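Local coordinates for protein thioredoxin (Thermosipho africanus, PDB 6MOS) that probably acts as a thioredoxin, a small thiol-disulfide oxidoreductase that exchanges dithiols and disulfides through a CxxC cysteine pair, at residues Ala72-Phe77 with Ile91-Arg96. Residues are numbered along the deposited sequence; the frame is centred on the assembly and turned at random.
Sequences AQKLVF and IKRFAR
Arg93 reaches from strand 89-95 to the backbone that follows helix 69-73, a worked example of a guanidinium capturing two backbone carbonyls at a helix end. The tight part is its far end: Arg93 NH1 and Arg93 NH2 both donate to Lys74 O, at 3.0 and 2.9 Å, with that oxygen lying in the guanidinium plane. Arg93 NH1 adds a weak bond to Leu75 O (3.2 Å, 121° at the hydrogen). With chi1 at -179° and chi2 extended, the Arg93 chain runs outward before bending at chi3. Buried Val76 closes this inner part, its CG2 approaching Arg93 NH1 obliquely at 3.9 Å. The receiving turn is a Schellman motif, Leu75 having positive phi, between the helix and strand 81-86 of the thioredoxin fold; strand 89-95 is an outermost strand of the sheet. The solvent side is looser: exposed Leu75 brings CB only to 4.4 Å from Arg93 NH1. Glu90 salt-bridges Arg93 NE and Lys74 NZ, which likely offsets the closeness of Lys74 NZ to Arg93 NH2 (4.4 Å). A leucine in place of Arg93 would probably leave Lys74 O without the two guanidinium donors and Glu90 without the salt bridge from Arg93 NE.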
# COMPACT_ATOMS: atom_id res chain seq x y z
N ALA A 72 -6.11 12.82 -2.94
CA ALA A 72 -6.41 13.58 -4.15
C ALA A 72 -5.13 14.13 -4.77
O ALA A 72 -4.98 14.13 -5.99
CB ALA A 72 -7.41 14.69 -3.84
N GLN A 73 -4.20 14.59 -3.93
CA GLN A 73 -2.90 15.03 -4.41
C GLN A 73 -2.13 13.90 -5.08
O GLN A 73 -1.48 14.10 -6.12
CB GLN A 73 -2.08 15.62 -3.26
CG GLN A 73 -0.62 15.93 -3.60
CD GLN A 73 0.23 16.18 -2.36
OE1 GLN A 73 -0.16 16.96 -1.48
NE2 GLN A 73 1.39 15.53 -2.28
N LYS A 74 -2.18 12.69 -4.50
CA LYS A 74 -1.50 11.54 -5.08
C LYS A 74 -2.24 10.91 -6.25
O LYS A 74 -1.75 9.92 -6.81
CB LYS A 74 -1.28 10.46 -4.02
CG LYS A 74 -0.24 10.81 -2.98
CD LYS A 74 1.18 10.83 -3.54
CE LYS A 74 1.67 9.42 -3.83
NZ LYS A 74 3.12 9.39 -4.18
N LEU A 75 -3.41 11.44 -6.62
CA LEU A 75 -4.20 10.91 -7.74
C LEU A 75 -4.66 9.48 -7.47
O LEU A 75 -4.64 8.61 -8.34
CB LEU A 75 -3.42 11.01 -9.06
CG LEU A 75 -2.87 12.41 -9.33
CD1 LEU A 75 -2.07 12.47 -10.63
CD2 LEU A 75 -4.00 13.43 -9.36
N VAL A 76 -5.09 9.24 -6.24
CA VAL A 76 -5.68 7.97 -5.82
C VAL A 76 -7.19 8.12 -5.89
O VAL A 76 -7.76 8.99 -5.21
CB VAL A 76 -5.24 7.59 -4.40
CG1 VAL A 76 -6.04 6.37 -3.91
CG2 VAL A 76 -3.74 7.36 -4.36
N PHE A 77 -7.84 7.27 -6.69
CA PHE A 77 -9.27 7.37 -6.92
C PHE A 77 -10.04 6.11 -6.59
O PHE A 77 -11.25 6.19 -6.36
CB PHE A 77 -9.55 7.75 -8.38
CG PHE A 77 -8.73 8.88 -8.85
CD1 PHE A 77 -8.87 10.12 -8.27
CD2 PHE A 77 -7.79 8.70 -9.84
CE1 PHE A 77 -8.09 11.18 -8.68
CE2 PHE A 77 -7.01 9.75 -10.26
CZ PHE A 77 -7.16 10.99 -9.68
N ILE A 91 7.90 3.44 -5.58
CA ILE A 91 8.46 2.22 -6.17
C ILE A 91 7.43 1.49 -7.03
O ILE A 91 7.75 0.95 -8.09
CB ILE A 91 8.98 1.29 -5.06
CG1 ILE A 91 10.21 1.87 -4.40
CG2 ILE A 91 9.27 -0.11 -5.58
CD1 ILE A 91 10.50 1.19 -3.09
N LYS A 92 6.18 1.44 -6.56
CA LYS A 92 5.15 0.68 -7.27
C LYS A 92 3.79 1.04 -6.69
O LYS A 92 3.65 1.17 -5.48
CB LYS A 92 5.41 -0.83 -7.15
CG LYS A 92 4.60 -1.68 -8.12
CD LYS A 92 5.23 -1.68 -9.50
CE LYS A 92 4.81 -2.91 -10.29
NZ LYS A 92 3.32 -3.06 -10.30
N ARG A 93 2.81 1.20 -7.57
CA ARG A 93 1.43 1.44 -7.17
C ARG A 93 0.58 0.26 -7.60
O ARG A 93 0.76 -0.29 -8.70
CB ARG A 93 0.92 2.76 -7.79
CG ARG A 93 -0.50 3.13 -7.41
CD ARG A 93 -0.92 4.44 -8.06
NE ARG A 93 -0.10 5.57 -7.61
CZ ARG A 93 -0.57 6.81 -7.48
NH1 ARG A 93 -1.84 7.07 -7.76
NH2 ARG A 93 0.23 7.78 -7.06
N PHE A 94 -0.33 -0.16 -6.72
CA PHE A 94 -1.29 -1.23 -7.02
C PHE A 94 -2.69 -0.66 -6.88
O PHE A 94 -3.08 -0.20 -5.81
CB PHE A 94 -1.12 -2.41 -6.07
CG PHE A 94 0.26 -2.99 -6.03
CD1 PHE A 94 1.24 -2.44 -5.21
CD2 PHE A 94 0.58 -4.10 -6.80
CE1 PHE A 94 2.52 -2.99 -5.17
CE2 PHE A 94 1.87 -4.65 -6.75
CZ PHE A 94 2.83 -4.09 -5.95
N ALA A 95 -3.47 -0.70 -7.96
CA ALA A 95 -4.86 -0.27 -7.88
C ALA A 95 -5.66 -1.07 -8.90
O ALA A 95 -5.09 -1.66 -9.82
CB ALA A 95 -5.01 1.23 -8.13
N ARG A 96 -6.97 -1.10 -8.70
CA ARG A 96 -7.93 -1.69 -9.64
C ARG A 96 -7.88 -3.21 -9.67
O ARG A 96 -8.85 -3.87 -9.28
CB ARG A 96 -7.72 -1.14 -11.05
CG ARG A 96 -8.27 0.26 -11.26
CD ARG A 96 -7.93 0.82 -12.63
NE ARG A 96 -8.41 2.19 -12.80
CZ ARG A 96 -7.77 3.27 -12.36
NH1 ARG A 96 -6.61 3.15 -11.71
NH2 ARG A 96 -8.29 4.48 -12.56